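Local coordinates for protein prolyl 4-hydroxylase (Phytophthora capsici LT1534, PDB 6IUQ) that probably hydroxylates prolyl residues as an iron(II)- and 2-oxoglutarate-dependent dioxygenase built on a double-stranded beta-helix core, at residues E18-K23 with D41-H46; E55-N60 with E223-T228; F153-D158 with E277-S282; K167-L172 with F208-M213. One frame throughout, in Å; residues are numbered along the deposited sequence.

Interaction 1: residues E18-K23 with D41-H46; sequences ERLHNK and DDCFGH
The flat guanidinium of R19 lies with one face against the backbone of the loop 41-46, G45 CA sitting 3.5 Å above its plane and over its centre, while two carbonyl oxygens meet its edge. R19 NH2 reaches D42 O at 2.8 Å in a nearly straight bond (163°). R19 NE gives a more bent bond (138°) to C43 O at 2.9 Å. The second flat group, the F44 ring, has L20 CD1 over the rim of one face, and L20 CD2 touches F44 CE2 at 3.7 Å; the two side chains run side by side. R19 gets this far because CG stands anti to the backbone N (chi1 175°) and the chain stays extended to NE. L20 CD1 also meets C43 SG, and K23 lays CB and CG along C43, at SG and O. The D203 carboxylate accepts hydrogen bonds from F44 N and G45 N, and W48 meets the F44 ring edge-to-face. The contact docks helix 17-23 on the loop joining strand 37-40 to helix 46-61. Two bonds plus the glycine face fix the guanidinium's rotation, and with both acceptors carbonyls R19 ties the helix to the loop's main chain rather than its side chains.

Interaction 2: residues E55-N60 with E223-T228; sequences EMRWLN and ERYVLT
Helix 55-60 crosses strand 224-228 steeply, their axes 10.6 Å apart at closest and 108° between directions, so that helix 46-61 packs across the main antiparallel sheet of the double-stranded beta-helix fold. Y225 carries the contact. Its side chain points toward the helix, CG beside the backbone N (chi1 -81°), and three helix residues gather around the ring. M56, a selenomethionine, bends at its last torsion and brings CE to 3.4 Å from Y225 CD1, the two side chains sliding past each other in opposite directions. R57 crosses the ring obliquely, its guanidinium almost perpendicular to the ring plane, with NH1 at 3.4 Å from Y225 CE2. N60 closes the far end, CB and the amide lying near the phenolic OH. The same R57 group makes a salt bridge with E223, whose other carboxylate oxygen, OE2, pairs with R145 on the adjacent strand 139-146; the carboxylate therefore sits between two arginines, which would be expected to favour its ionised form. Farther along, L227 touches L110 and L113 of helix 108-115. In the salt bridge R57 NH1 stands 2.9 Å from E223 OE1, which lies in the guanidinium plane but is itself met from above the carboxylate plane.

Interaction 3: residues F153-D158 with E277-S282; sequences FPCHYD and EEYYES. With FE2 (Fe (II) ion), chain C.
Apolar contact centres on C155 and Y279. C155 CB sits over the middle of one face of the Y279 ring, 3.6 Å from the centroid, in a CH-pi contact, and SG lies over the same face farther out, a sulfur-aromatic contact at 4.5 Å from the centroid. SG stands beside the backbone N, anti to the carbonyl carbon (chi1 -65°), which also brings it close to the E278 carbonyl. Y157 and Y279 cross at about a right angle, their polar ends held by Q267 and S271.

Direct polar contact is slight: S282 OG gives a weak hydrogen bond to F153 O at 3.4 Å, while R216 also bonds that hydroxyl. Water does more of the joining. Water 1 accepts from F153 N at 2.7 Å and donates to S282 O, and water 2 accepts from C155 N and donates weakly to Y279 O, so two loop amides reach helix carbonyls through solvent. The C152-C286 disulfide ties the residue before F153 covalently to helix 276-287.

Metal binding occupies the C-terminal end of 153-158. H156 NE2 binds the iron at 2.3 Å and D158 OD1 at 2.4 Å, and H156 ND1 donates to P154 O at 2.8 Å, a second-shell bond that helps set the imidazole's rotation. With H215, this is the His-X-Asp...His facial triad of the 2OG-Fe(II) oxygenases, the loop carrying H156 and D158 being backed by helix 276-287.

Interaction 4: residues K167-L172 with F208-M213; sequences KVTCLL and FQSDWM
Neighbouring antiparallel strands of the main sheet of the double-stranded beta-helix meet here, where strand 204-209 ends and its chain turns toward the iron ligand H215. T169 and F208 form a hydrogen-bonded pair: T169 N to F208 O is 2.9 Å and nearly along the C=O axis, and F208 N returns a bond to T169 O. V168 and Q209 are the next, non-hydrogen-bonded pair, and S210 N bonds K167 O at 2.8 Å. On its other edge strand 166-173 carries a classic beta bulge, K167 and V168 both facing L231 of strand 224-232.

On the T169 side, F208 takes the crowded first torsion (chi1 61°), which lays its ring alongside T169; T169 CB stands over the ring face, 3.8 Å from the centroid, and L171 CD1 meets the ring edge at F208 CE2, 3.5 Å away. S210 OG donates to T169 OG1 at 2.8 Å, and that oxygen bonds D158 OD2, the carboxylate oxygen not bound to iron.

The K167 chain bends at chi2 and chi4, bringing NZ to 2.7 Å from Q209 OE1, in the amide's carbonyl plane, and equally close to D211 OD1, on its syn lone pair. Y130 adds a cation-pi contact. The buried ammonium is gripped by a carboxylate and an amide oxygen, which should keep it protonated, while the S210-T169-D158 chain is placed to hold the metal-binding carboxylate from the second shell, together with W230.

In the fold
Interaction 4 lies nearest the middle of the chain, about 4 Å from its centre, and the other three centres lie 16 to 20 Å from its own. Its strand 166-173 neighbours strand 224-232 of interaction 2, and L172 N probably bonds L227 O between them. D158 OD2 and T169 OG1 tie it to interaction 3, while F44 of interaction 1 packs on L172. Interactions 1 and 3 fall on opposite sides of the chain's centre. Along the chain interaction 1 closes first, interactions 2 and 3 alternate their segments, and both span interaction 4. Helix 17-23 docks on the loop after strand 37-40, helix 46-61 packs on strand 224-232, and the iron site lies against the main sheet, with helix 276-287 backing the loop that carries two of its ligands.

Interaction 1: residues E18-K23 with D41-H46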
# COMPACT_ATOMS: atom_id res chain seq x y z
N GLU A 18 6.54 22.38 -4.26
CA GLU A 18 6.15 22.96 -2.98
C GLU A 18 4.73 22.54 -2.57
O GLU A 18 4.48 22.28 -1.40
CB GLU A 18 6.25 24.49 -3.03
CG GLU A 18 5.50 25.18 -1.91
CD GLU A 18 5.95 26.61 -1.68
OE1 GLU A 18 6.65 27.17 -2.55
OE2 GLU A 18 5.61 27.16 -0.61
N ARG A 19 3.82 22.47 -3.54
CA ARG A 19 2.47 21.96 -3.27
C ARG A 19 2.59 20.55 -2.68
O ARG A 19 1.98 20.24 -1.65
CB ARG A 19 1.62 21.96 -4.54
CG ARG A 19 0.24 21.34 -4.37
CD ARG A 19 -0.47 21.10 -5.70
NE ARG A 19 -1.82 20.57 -5.49
CZ ARG A 19 -2.93 21.11 -5.99
NH1 ARG A 19 -2.86 22.19 -6.75
NH2 ARG A 19 -4.11 20.57 -5.73
N LEU A 20 3.40 19.71 -3.32
CA LEU A 20 3.59 18.34 -2.89
C LEU A 20 4.13 18.30 -1.48
O LEU A 20 3.58 17.62 -0.61
CB LEU A 20 4.53 17.61 -3.85
CG LEU A 20 4.83 16.15 -3.56
CD1 LEU A 20 3.55 15.39 -3.20
CD2 LEU A 20 5.52 15.54 -4.77
N HIS A 21 5.19 19.06 -1.23
CA HIS A 21 5.75 19.13 0.10
C HIS A 21 4.72 19.60 1.13
O HIS A 21 4.63 19.03 2.22
CB HIS A 21 6.97 20.06 0.13
CG HIS A 21 7.82 19.87 1.34
ND1 HIS A 21 7.55 20.47 2.55
CD2 HIS A 21 8.93 19.12 1.54
CE1 HIS A 21 8.45 20.11 3.44
NE2 HIS A 21 9.30 19.29 2.85
N ASN A 22 3.93 20.61 0.79
CA ASN A 22 2.94 21.11 1.75
C ASN A 22 1.78 20.13 1.95
O ASN A 22 1.16 20.10 3.01
CB ASN A 22 2.39 22.47 1.31
CG ASN A 22 3.45 23.56 1.35
OD1 ASN A 22 4.45 23.45 2.05
ND2 ASN A 22 3.22 24.63 0.60
N LYS A 23 1.47 19.34 0.94
CA LYS A 23 0.42 18.33 1.11
C LYS A 23 0.86 17.27 2.11
O LYS A 23 0.04 16.77 2.87
CB LYS A 23 0.04 17.68 -0.21
CG LYS A 23 -0.76 18.57 -1.10
CD LYS A 23 -2.10 18.84 -0.47
CE LYS A 23 -3.04 19.48 -1.48
NZ LYS A 23 -4.44 19.38 -0.98
N ASP A 41 -6.50 13.91 -1.03
CA ASP A 41 -7.18 14.22 -2.27
C ASP A 41 -6.54 15.42 -2.94
O ASP A 41 -6.00 16.30 -2.27
CB ASP A 41 -8.66 14.49 -2.02
CG ASP A 41 -9.44 13.21 -1.75
OD1 ASP A 41 -9.34 12.26 -2.56
OD2 ASP A 41 -10.16 13.16 -0.73
N ASP A 42 -6.58 15.41 -4.28
CA ASP A 42 -6.07 16.47 -5.13
C ASP A 42 -4.64 16.88 -4.76
O ASP A 42 -4.32 18.06 -4.62
CB ASP A 42 -7.04 17.67 -5.10
CG ASP A 42 -8.43 17.28 -5.55
OD1 ASP A 42 -8.59 16.88 -6.73
OD2 ASP A 42 -9.38 17.35 -4.73
N CYS A 43 -3.78 15.88 -4.63
CA CYS A 43 -2.46 16.09 -4.08
C CYS A 43 -1.53 16.84 -5.06
O CYS A 43 -0.97 17.87 -4.70
CB CYS A 43 -1.88 14.73 -3.68
SG CYS A 43 -0.25 14.77 -2.92
N PHE A 44 -1.39 16.36 -6.29
CA PHE A 44 -0.49 17.00 -7.25
C PHE A 44 -1.15 18.16 -7.98
O PHE A 44 -0.46 19.05 -8.49
CB PHE A 44 0.02 15.98 -8.28
CG PHE A 44 0.98 14.97 -7.72
CD1 PHE A 44 0.53 13.89 -6.99
CD2 PHE A 44 2.35 15.12 -7.92
CE1 PHE A 44 1.43 12.95 -6.45
CE2 PHE A 44 3.28 14.19 -7.39
CZ PHE A 44 2.81 13.11 -6.65
N GLY A 45 -2.48 18.15 -8.03
CA GLY A 45 -3.21 19.10 -8.85
C GLY A 45 -3.57 18.42 -10.15
O GLY A 45 -2.87 17.51 -10.61
N HIS A 46 -4.65 18.87 -10.77
CA HIS A 46 -5.22 18.15 -11.89
C HIS A 46 -4.35 18.14 -13.13
O HIS A 46 -4.26 17.12 -13.83
CB HIS A 46 -6.60 18.72 -12.23
CG HIS A 46 -7.31 17.95 -13.29
ND1 HIS A 46 -7.23 18.27 -14.63
CD2 HIS A 46 -8.07 16.83 -13.21
CE1 HIS A 46 -7.93 17.39 -15.33
NE2 HIS A 46 -8.45 16.51 -14.49

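Interaction 2: residues E55-N60 with E223-T228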
# COMPACT_ATOMS: atom_id res chain seq x y z
N GLU A 55 1.92 10.44 -19.87
CA GLU A 55 3.20 9.76 -20.07
C GLU A 55 3.06 8.26 -19.83
O GLU A 55 3.67 7.45 -20.52
CB GLU A 55 4.27 10.36 -19.17
CG GLU A 55 4.65 11.76 -19.58
CD GLU A 55 5.83 12.34 -18.82
OE1 GLU A 55 6.34 11.70 -17.86
OE2 GLU A 55 6.26 13.45 -19.20
N MSE A 56 2.23 7.88 -18.87
CA MSE A 56 2.02 6.46 -18.60
C MSE A 56 1.31 5.75 -19.74
O MSE A 56 1.65 4.63 -20.09
CB MSE A 56 1.23 6.27 -17.30
CG MSE A 56 2.01 6.66 -16.07
SE MSE A 56 0.91 6.53 -14.48
CE MSE A 56 0.53 4.61 -14.51
N ARG A 57 0.29 6.41 -20.29
CA ARG A 57 -0.43 5.86 -21.42
C ARG A 57 0.49 5.70 -22.63
O ARG A 57 0.40 4.74 -23.37
CB ARG A 57 -1.62 6.74 -21.78
CG ARG A 57 -2.81 6.66 -20.84
CD ARG A 57 -4.07 7.03 -21.60
NE ARG A 57 -5.14 7.57 -20.77
CZ ARG A 57 -6.07 6.84 -20.16
NH1 ARG A 57 -6.05 5.52 -20.25
NH2 ARG A 57 -7.03 7.45 -19.45
N TRP A 58 1.39 6.67 -22.80
CA TRP A 58 2.36 6.59 -23.87
C TRP A 58 3.27 5.39 -23.71
O TRP A 58 3.53 4.66 -24.66
CB TRP A 58 3.19 7.86 -23.93
CG TRP A 58 4.13 7.86 -25.09
CD1 TRP A 58 3.86 8.27 -26.37
CD2 TRP A 58 5.49 7.40 -25.08
NE1 TRP A 58 4.98 8.11 -27.15
CE2 TRP A 58 5.99 7.57 -26.39
CE3 TRP A 58 6.33 6.88 -24.10
CZ2 TRP A 58 7.29 7.24 -26.74
CZ3 TRP A 58 7.62 6.54 -24.45
CH2 TRP A 58 8.09 6.73 -25.76
N LEU A 59 3.77 5.18 -22.49
CA LEU A 59 4.61 4.03 -22.20
C LEU A 59 3.90 2.75 -22.56
O LEU A 59 4.50 1.80 -23.07
CB LEU A 59 5.02 4.02 -20.73
CG LEU A 59 6.06 5.07 -20.35
CD1 LEU A 59 6.25 5.07 -18.85
CD2 LEU A 59 7.37 4.79 -21.07
N ASN A 60 2.59 2.73 -22.29
CA ASN A 60 1.76 1.57 -22.59
C ASN A 60 1.50 1.36 -24.09
O ASN A 60 1.39 0.22 -24.55
CB ASN A 60 0.44 1.69 -21.85
CG ASN A 60 -0.40 0.45 -21.98
OD1 ASN A 60 0.04 -0.64 -21.59
ND2 ASN A 60 -1.60 0.59 -22.53
N GLU A 223 -10.61 0.05 -16.90
CA GLU A 223 -9.17 0.27 -16.95
C GLU A 223 -8.75 1.09 -15.73
O GLU A 223 -9.42 2.06 -15.36
CB GLU A 223 -8.76 0.97 -18.25
CG GLU A 223 -7.25 0.98 -18.49
CD GLU A 223 -6.86 1.78 -19.73
OE1 GLU A 223 -7.29 2.94 -19.86
OE2 GLU A 223 -6.10 1.23 -20.57
N ARG A 224 -7.65 0.68 -15.09
CA ARG A 224 -7.20 1.28 -13.83
C ARG A 224 -5.69 1.47 -13.88
O ARG A 224 -4.93 0.51 -14.04
CB ARG A 224 -7.59 0.38 -12.64
CG ARG A 224 -7.23 0.89 -11.22
CD ARG A 224 -7.29 -0.29 -10.23
NE ARG A 224 -7.31 0.02 -8.80
CZ ARG A 224 -6.30 -0.24 -7.97
NH1 ARG A 224 -5.19 -0.80 -8.44
NH2 ARG A 224 -6.39 0.05 -6.67
N TYR A 225 -5.26 2.72 -13.76
CA TYR A 225 -3.84 3.05 -13.65
C TYR A 225 -3.51 3.45 -12.23
O TYR A 225 -4.29 4.15 -11.57
CB TYR A 225 -3.45 4.18 -14.59
CG TYR A 225 -3.21 3.81 -16.03
CD1 TYR A 225 -1.96 3.35 -16.44
CD2 TYR A 225 -4.21 3.94 -16.98
CE1 TYR A 225 -1.73 3.03 -17.76
CE2 TYR A 225 -3.98 3.62 -18.31
CZ TYR A 225 -2.74 3.17 -18.69
OH TYR A 225 -2.50 2.85 -20.01
N VAL A 226 -2.35 3.00 -11.75
CA VAL A 226 -1.86 3.43 -10.45
C VAL A 226 -0.34 3.57 -10.48
O VAL A 226 0.36 2.80 -11.12
CB VAL A 226 -2.30 2.45 -9.33
CG1 VAL A 226 -1.86 1.02 -9.65
CG2 VAL A 226 -1.75 2.91 -8.00
N LEU A 227 0.16 4.59 -9.80
CA LEU A 227 1.60 4.78 -9.67
C LEU A 227 1.97 4.48 -8.23
O LEU A 227 1.37 5.01 -7.32
CB LEU A 227 1.99 6.20 -10.08
CG LEU A 227 3.42 6.72 -9.98
CD1 LEU A 227 3.62 7.81 -11.05
CD2 LEU A 227 3.73 7.28 -8.59
N THR A 228 2.93 3.60 -8.03
CA THR A 228 3.33 3.23 -6.67
C THR A 228 4.76 3.64 -6.37
O THR A 228 5.66 3.37 -7.14
CB THR A 228 3.22 1.71 -6.44
OG1 THR A 228 1.91 1.28 -6.80
CG2 THR A 228 3.48 1.37 -4.97

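Interaction 3: residues F153-D158 with E277-S282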
# COMPACT_ATOMS: atom_id res chain seq x y z
N PHE A 153 -6.10 -10.98 -6.45
CA PHE A 153 -5.59 -9.96 -5.54
C PHE A 153 -5.63 -10.45 -4.09
O PHE A 153 -6.57 -10.17 -3.35
CB PHE A 153 -6.39 -8.66 -5.66
CG PHE A 153 -6.71 -8.27 -7.07
CD1 PHE A 153 -5.79 -7.55 -7.82
CD2 PHE A 153 -7.93 -8.60 -7.64
CE1 PHE A 153 -6.09 -7.17 -9.13
CE2 PHE A 153 -8.23 -8.23 -8.95
CZ PHE A 153 -7.31 -7.51 -9.69
N PRO A 154 -4.61 -11.18 -3.67
CA PRO A 154 -4.73 -11.70 -2.31
C PRO A 154 -4.57 -10.62 -1.24
O PRO A 154 -4.03 -9.53 -1.51
CB PRO A 154 -3.60 -12.74 -2.23
CG PRO A 154 -2.70 -12.44 -3.35
CD PRO A 154 -3.49 -11.77 -4.42
N CYS A 155 -5.10 -10.90 -0.04
CA CYS A 155 -4.82 -10.06 1.13
C CYS A 155 -3.34 -10.14 1.41
O CYS A 155 -2.78 -11.23 1.37
CB CYS A 155 -5.59 -10.53 2.35
SG CYS A 155 -7.37 -10.38 2.22
N HIS A 156 -2.70 -9.00 1.68
CA HIS A 156 -1.27 -9.05 1.94
C HIS A 156 -0.77 -7.81 2.66
O HIS A 156 -1.48 -6.81 2.73
CB HIS A 156 -0.47 -9.19 0.60
CG HIS A 156 -0.70 -8.05 -0.36
ND1 HIS A 156 -1.94 -7.72 -0.83
CD2 HIS A 156 0.14 -7.12 -0.88
CE1 HIS A 156 -1.86 -6.70 -1.66
NE2 HIS A 156 -0.59 -6.31 -1.70
N TYR A 157 0.46 -7.89 3.15
CA TYR A 157 1.24 -6.73 3.57
C TYR A 157 2.29 -6.44 2.49
O TYR A 157 2.85 -7.37 1.92
CB TYR A 157 1.91 -7.00 4.93
CG TYR A 157 0.94 -7.17 6.09
CD1 TYR A 157 0.27 -8.37 6.30
CD2 TYR A 157 0.72 -6.13 6.99
CE1 TYR A 157 -0.61 -8.52 7.37
CE2 TYR A 157 -0.15 -6.28 8.06
CZ TYR A 157 -0.83 -7.47 8.24
OH TYR A 157 -1.69 -7.60 9.30
N ASP A 158 2.53 -5.16 2.18
CA ASP A 158 3.53 -4.77 1.18
C ASP A 158 4.94 -5.20 1.57
O ASP A 158 5.77 -5.49 0.71
CB ASP A 158 3.48 -3.27 0.93
CG ASP A 158 2.47 -2.95 -0.08
OD1 ASP A 158 1.84 -3.91 -0.54
OD2 ASP A 158 2.32 -1.79 -0.47
N GLU A 277 -11.61 -15.29 6.69
CA GLU A 277 -12.72 -15.15 5.76
C GLU A 277 -12.32 -14.26 4.59
O GLU A 277 -12.56 -14.59 3.42
CB GLU A 277 -13.96 -14.59 6.46
CG GLU A 277 -14.49 -15.44 7.62
CD GLU A 277 -13.57 -15.42 8.84
OE1 GLU A 277 -12.73 -14.49 8.97
OE2 GLU A 277 -13.68 -16.34 9.68
N GLU A 278 -11.69 -13.12 4.91
CA GLU A 278 -11.23 -12.19 3.88
C GLU A 278 -10.14 -12.78 2.98
O GLU A 278 -10.21 -12.66 1.75
CB GLU A 278 -10.72 -10.90 4.52
CG GLU A 278 -11.81 -9.98 5.03
CD GLU A 278 -12.35 -10.36 6.41
OE1 GLU A 278 -11.71 -11.13 7.14
OE2 GLU A 278 -13.44 -9.87 6.76
N TYR A 279 -9.13 -13.40 3.56
CA TYR A 279 -8.12 -14.11 2.78
C TYR A 279 -8.74 -15.19 1.88
O TYR A 279 -8.43 -15.28 0.69
CB TYR A 279 -7.10 -14.78 3.70
CG TYR A 279 -5.94 -13.93 4.18
CD1 TYR A 279 -6.09 -13.05 5.25
CD2 TYR A 279 -4.68 -14.07 3.63
CE1 TYR A 279 -5.00 -12.30 5.73
CE2 TYR A 279 -3.58 -13.33 4.10
CZ TYR A 279 -3.76 -12.45 5.15
OH TYR A 279 -2.69 -11.71 5.62
N TYR A 280 -9.63 -15.99 2.44
CA TYR A 280 -10.27 -17.06 1.68
C TYR A 280 -11.13 -16.49 0.54
O TYR A 280 -11.05 -16.97 -0.61
CB TYR A 280 -11.12 -17.96 2.59
CG TYR A 280 -11.71 -19.17 1.90
CD1 TYR A 280 -10.97 -20.34 1.75
CD2 TYR A 280 -13.01 -19.15 1.39
CE1 TYR A 280 -11.50 -21.46 1.12
CE2 TYR A 280 -13.55 -20.27 0.77
CZ TYR A 280 -12.79 -21.41 0.63
OH TYR A 280 -13.30 -22.51 -0.01
N GLU A 281 -11.93 -15.48 0.81
CA GLU A 281 -12.74 -14.90 -0.26
C GLU A 281 -11.88 -14.34 -1.39
O GLU A 281 -12.21 -14.53 -2.57
CB GLU A 281 -13.66 -13.80 0.26
CG GLU A 281 -15.00 -13.76 -0.48
CD GLU A 281 -15.73 -15.13 -0.48
OE1 GLU A 281 -15.67 -15.86 0.54
OE2 GLU A 281 -16.37 -15.46 -1.50
N SER A 282 -10.76 -13.70 -1.06
CA SER A 282 -9.87 -13.22 -2.11
C SER A 282 -9.37 -14.39 -2.93
O SER A 282 -9.30 -14.30 -4.14
CB SER A 282 -8.68 -12.44 -1.53
OG SER A 282 -9.07 -11.12 -1.19
FE FE2 C . -0.04 -4.06 -2.05
O HOH W 1 -8.46 -11.77 -5.47
O HOH W 2 -5.66 -13.51 0.34

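Interaction 4: residues K167-L172 with F208-M213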
# COMPACT_ATOMS: atom_id res chain seq x y z
N LYS A 167 9.05 0.27 3.92
CA LYS A 167 8.51 0.87 5.13
C LYS A 167 7.22 1.67 4.83
O LYS A 167 6.21 1.46 5.49
CB LYS A 167 9.56 1.78 5.79
CG LYS A 167 9.09 2.43 7.09
CD LYS A 167 8.63 1.35 8.05
CE LYS A 167 7.84 1.90 9.21
NZ LYS A 167 6.52 1.22 9.22
N VAL A 168 7.26 2.58 3.87
CA VAL A 168 6.08 3.36 3.49
C VAL A 168 5.61 3.06 2.07
O VAL A 168 6.40 3.07 1.13
CB VAL A 168 6.35 4.88 3.58
CG1 VAL A 168 5.10 5.68 3.15
CG2 VAL A 168 6.78 5.26 4.98
N THR A 169 4.31 2.79 1.92
CA THR A 169 3.72 2.63 0.60
C THR A 169 3.02 3.91 0.18
O THR A 169 2.25 4.49 0.96
CB THR A 169 2.71 1.48 0.57
OG1 THR A 169 3.39 0.24 0.88
CG2 THR A 169 2.04 1.41 -0.81
N CYS A 170 3.30 4.37 -1.04
CA CYS A 170 2.69 5.58 -1.55
C CYS A 170 2.02 5.32 -2.88
O CYS A 170 2.68 5.00 -3.87
CB CYS A 170 3.74 6.69 -1.69
SG CYS A 170 3.02 8.16 -2.50
N LEU A 171 0.70 5.44 -2.88
CA LEU A 171 -0.10 5.14 -4.06
C LEU A 171 -0.67 6.42 -4.66
O LEU A 171 -1.32 7.20 -3.97
CB LEU A 171 -1.22 4.16 -3.71
CG LEU A 171 -0.79 2.75 -3.26
CD1 LEU A 171 -1.94 1.99 -2.67
CD2 LEU A 171 -0.28 1.97 -4.45
N LEU A 172 -0.41 6.65 -5.95
CA LEU A 172 -1.05 7.73 -6.68
C LEU A 172 -2.04 7.18 -7.69
O LEU A 172 -1.66 6.46 -8.63
CB LEU A 172 -0.03 8.60 -7.40
CG LEU A 172 -0.63 9.67 -8.34
CD1 LEU A 172 -1.63 10.58 -7.67
CD2 LEU A 172 0.46 10.49 -9.00
N PHE A 208 0.43 4.39 3.33
CA PHE A 208 0.23 3.49 4.45
C PHE A 208 1.50 2.73 4.85
O PHE A 208 2.52 2.78 4.16
CB PHE A 208 -0.96 2.55 4.16
CG PHE A 208 -0.82 1.65 2.95
CD1 PHE A 208 -0.08 0.47 3.02
CD2 PHE A 208 -1.55 1.90 1.80
CE1 PHE A 208 -0.00 -0.40 1.92
CE2 PHE A 208 -1.47 1.03 0.70
CZ PHE A 208 -0.70 -0.13 0.77
N GLN A 209 1.45 2.07 6.00
CA GLN A 209 2.60 1.34 6.52
C GLN A 209 2.82 0.04 5.75
O GLN A 209 1.96 -0.82 5.74
CB GLN A 209 2.39 1.02 8.01
CG GLN A 209 1.97 2.25 8.84
CD GLN A 209 3.16 3.13 9.22
OE1 GLN A 209 4.32 2.75 9.01
NE2 GLN A 209 2.88 4.32 9.75
N SER A 210 3.96 -0.11 5.09
CA SER A 210 4.21 -1.33 4.34
C SER A 210 4.27 -2.56 5.26
O SER A 210 3.79 -3.63 4.88
CB SER A 210 5.49 -1.20 3.51
OG SER A 210 5.45 0.01 2.73
N ASP A 211 4.83 -2.42 6.47
CA ASP A 211 5.01 -3.58 7.34
C ASP A 211 3.90 -3.82 8.38
O ASP A 211 3.93 -4.86 9.05
CB ASP A 211 6.35 -3.53 8.07
CG ASP A 211 6.60 -2.20 8.73
OD1 ASP A 211 5.85 -1.23 8.44
OD2 ASP A 211 7.55 -2.12 9.53
N TRP A 212 2.93 -2.93 8.52
CA TRP A 212 1.79 -3.30 9.37
C TRP A 212 0.42 -2.82 8.93
O TRP A 212 -0.45 -2.63 9.77
CB TRP A 212 2.01 -2.85 10.82
CG TRP A 212 2.43 -1.45 11.13
CD1 TRP A 212 3.72 -0.97 11.22
CD2 TRP A 212 1.59 -0.35 11.52
NE1 TRP A 212 3.72 0.35 11.59
CE2 TRP A 212 2.43 0.76 11.78
CE3 TRP A 212 0.20 -0.19 11.63
CZ2 TRP A 212 1.93 2.01 12.18
CZ3 TRP A 212 -0.29 1.05 12.04
CH2 TRP A 212 0.57 2.14 12.30
N MSE A 213 0.22 -2.64 7.62
CA MSE A 213 -1.12 -2.37 7.11
C MSE A 213 -1.60 -3.45 6.14
O MSE A 213 -1.19 -3.50 4.97
CB MSE A 213 -1.17 -1.00 6.42
CG MSE A 213 -2.51 -0.66 5.84
SE MSE A 213 -3.96 -0.70 7.19
CE MSE A 213 -3.24 0.55 8.49